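Local coordinates for 30S ribosomal protein S6 (Thermotoga maritima, PDB 1VMB) that probably binds 16S ribosomal RNA together with protein bS18 as a structural component of the small ribosomal subunit, at residues Tyr21-Ile26 against Asn95-Thr100. Residues are numbered along the deposited sequence; the frame is centred on the assembly and turned at random. Where two conformers were deposited one is given.
Sequences YESMFI and NFYRVT
Tyr97, in the last turn of helix 91-98, faces strand 19-27 with its CA 8.5 Å from the CA of Phe25, and its side chain alone spans the gap to Ser23 and Phe25. With CG anti to its own carbonyl carbon (chi1 -69°), the Tyr97 ring reaches down to the sheet, and its OH lies 2.7 Å from Ser23 OG in a hydrogen bond that either hydroxyl could donate. Ser23 OG sits at the edge of the phenol ring, in its plane, and also hydrogen-bonds Thr108 OG1 on strand 103-110, so the buried Ser23 hydroxyl is held by two partners. The Phe25 side chain crosses that of Tyr97 at about a right angle: Phe25 CB packs 3.7 Å from Tyr97 CE1, and Phe25 CD1 lies 3.3 Å from Tyr97 OH. The two rings meet obliquely, planes at 39°. Trp106 stacks on Tyr97, and Val43 of helix 33-51 touches Phe25. A leucine in place of Tyr97 would probably leave Ser23 without its phenol partner and Phe25 and Trp106 without the ring they pack on. Such helix-to-sheet packing builds the core of the S6 fold, a ferredoxin-like alpha/beta sandwich in which helices 33-51 and 91-98 cover one face of the four-stranded antiparallel sheet.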
loop_
_atom_site.group_PDB
_atom_site.type_symbol
_atom_site.label_atom_id
_atom_site.label_comp_id
_atom_site.label_asym_id
_atom_site.label_seq_id
_atom_site.Cartn_x
_atom_site.Cartn_y
_atom_site.Cartn_z
ATOM N N TYR A 21 2.797 7.952 5.487
ATOM C CA TYR A 21 2.262 6.593 5.619
ATOM C C TYR A 21 2.916 5.590 4.735
ATOM O O TYR A 21 3.487 5.950 3.715
ATOM C CB TYR A 21 0.782 6.640 5.232
ATOM C CG TYR A 21 -0.011 7.478 6.192
ATOM C CD1 TYR A 21 -0.155 8.865 5.985
ATOM C CD2 TYR A 21 -0.605 6.925 7.300
ATOM C CE1 TYR A 21 -0.873 9.659 6.870
ATOM C CE2 TYR A 21 -1.305 7.711 8.184
ATOM C CZ TYR A 21 -1.442 9.076 7.979
ATOM O OH TYR A 21 -2.149 9.860 8.901
ATOM N N GLU A 22 2.916 4.331 5.193
ATOM C CA GLU A 22 3.184 3.183 4.312
ATOM C C GLU A 22 1.937 2.355 4.217
ATOM O O GLU A 22 1.211 2.180 5.190
ATOM C CB GLU A 22 4.388 2.363 4.759
ATOM C CG GLU A 22 4.146 1.618 6.031
ATOM C CD GLU A 22 5.245 0.667 6.406
ATOM O OE1 GLU A 22 6.456 0.922 6.150
ATOM O OE2 GLU A 22 4.864 -0.368 6.969
ATOM N N SER A 23 1.708 1.813 3.023
ATOM C CA SER A 23 0.662 0.805 2.847
ATOM C C SER A 23 1.200 -0.318 2.034
ATOM O O SER A 23 1.644 -0.107 0.893
ATOM C CB SER A 23 -0.587 1.385 2.148
ATOM O OG SER A 23 -1.675 0.472 2.243
ATOM N N MET A 24 1.197 -1.518 2.626
ATOM C CA MET A 24 1.690 -2.732 1.972
ATOM C C MET A 24 0.464 -3.525 1.638
ATOM O O MET A 24 -0.416 -3.721 2.511
ATOM C CB MET A 24 2.607 -3.559 2.888
ATOM C CG MET A 24 3.201 -4.806 2.209
ATOM S SD MET A 24 4.051 -5.920 3.338
ATOM C CE MET A 24 2.704 -7.046 3.610
ATOM N N PHE A 25 0.384 -4.003 0.402
ATOM C CA PHE A 25 -0.715 -4.867 0.012
ATOM C C PHE A 25 -0.204 -6.071 -0.795
ATOM O O PHE A 25 0.790 -5.928 -1.520
ATOM C CB PHE A 25 -1.794 -4.103 -0.744
ATOM C CG PHE A 25 -1.308 -3.389 -1.995
ATOM C CD1 PHE A 25 -0.681 -2.133 -1.947
ATOM C CD2 PHE A 25 -1.510 -3.942 -3.233
ATOM C CE1 PHE A 25 -0.271 -1.536 -3.076
ATOM C CE2 PHE A 25 -1.079 -3.330 -4.378
ATOM C CZ PHE A 25 -0.460 -2.111 -4.307
ATOM N N ILE A 26 -0.872 -7.231 -0.669
ATOM C CA ILE A 26 -0.410 -8.470 -1.293
ATOM C C ILE A 26 -1.529 -8.978 -2.206
ATOM O O ILE A 26 -2.637 -9.158 -1.761
ATOM C CB ILE A 26 -0.094 -9.533 -0.195
ATOM C CG1 ILE A 26 0.933 -8.969 0.787
ATOM C CG2 ILE A 26 0.360 -10.832 -0.775
ATOM C CD1 ILE A 26 1.236 -9.833 1.967
ATOM N N ASN A 95 -11.192 1.321 2.408
ATOM C CA ASN A 95 -12.432 0.877 1.739
ATOM C C ASN A 95 -12.197 0.276 0.364
ATOM O O ASN A 95 -12.876 -0.690 -0.011
ATOM C CB ASN A 95 -13.444 2.002 1.697
ATOM C CG ASN A 95 -14.040 2.276 3.061
ATOM O OD1 ASN A 95 -13.817 1.525 4.016
ATOM N ND2 ASN A 95 -14.793 3.342 3.161
ATOM N N PHE A 96 -11.246 0.786 -0.411
ATOM C CA PHE A 96 -10.844 0.114 -1.678
ATOM C C PHE A 96 -10.376 -1.314 -1.391
ATOM O O PHE A 96 -10.804 -2.280 -2.016
ATOM C CB PHE A 96 -9.721 0.882 -2.413
ATOM C CG PHE A 96 -9.249 0.165 -3.639
ATOM C CD1 PHE A 96 -10.008 0.211 -4.734
ATOM C CD2 PHE A 96 -8.057 -0.561 -3.634
ATOM C CE1 PHE A 96 -9.612 -0.474 -5.885
ATOM C CE2 PHE A 96 -7.677 -1.293 -4.781
ATOM C CZ PHE A 96 -8.482 -1.212 -5.876
ATOM N N TYR A 97 -9.473 -1.451 -0.439
ATOM C CA TYR A 97 -8.986 -2.806 -0.107
ATOM C C TYR A 97 -10.121 -3.746 0.320
ATOM O O TYR A 97 -10.188 -4.910 -0.133
ATOM C CB TYR A 97 -7.946 -2.723 1.022
ATOM C CG TYR A 97 -6.613 -2.088 0.710
ATOM C CD1 TYR A 97 -5.911 -2.369 -0.458
ATOM C CD2 TYR A 97 -5.977 -1.288 1.659
ATOM C CE1 TYR A 97 -4.661 -1.827 -0.739
ATOM C CE2 TYR A 97 -4.690 -0.756 1.392
ATOM C CZ TYR A 97 -4.059 -1.008 0.202
ATOM O OH TYR A 97 -2.820 -0.523 -0.010
ATOM N N ARG A 98 -11.048 -3.252 1.159
ATOM C CA ARG A 98 -12.148 -4.044 1.648
ATOM C C ARG A 98 -13.007 -4.665 0.541
ATOM O O ARG A 98 -13.629 -5.708 0.755
ATOM C CB ARG A 98 -13.005 -3.219 2.570
ATOM C CG ARG A 98 -12.359 -2.980 3.863
ATOM C CD ARG A 98 -13.208 -2.203 4.832
ATOM N NE ARG A 98 -12.432 -1.921 6.028
ATOM C CZ ARG A 98 -12.948 -1.641 7.212
ATOM N NH1 ARG A 98 -14.262 -1.678 7.451
ATOM N NH2 ARG A 98 -12.134 -1.340 8.218
ATOM N N VAL A 99 -13.046 -4.037 -0.634
ATOM C CA VAL A 99 -13.926 -4.510 -1.741
ATOM C C VAL A 99 -13.218 -5.259 -2.847
ATOM O O VAL A 99 -13.853 -5.636 -3.810
ATOM C CB VAL A 99 -14.773 -3.349 -2.332
ATOM C CG1 VAL A 99 -15.622 -2.685 -1.214
ATOM C CG2 VAL A 99 -13.866 -2.264 -3.051
ATOM N N THR A 100 -11.906 -5.481 -2.666
ATOM C CA THR A 100 -11.037 -6.036 -3.668
ATOM C C THR A 100 -10.445 -7.357 -3.245
ATOM O O THR A 100 -9.374 -7.360 -2.667
ATOM C CB THR A 100 -9.911 -5.009 -3.901
ATOM O OG1 THR A 100 -10.491 -3.773 -4.346
ATOM C CG2 THR A 100 -8.991 -5.451 -5.068
#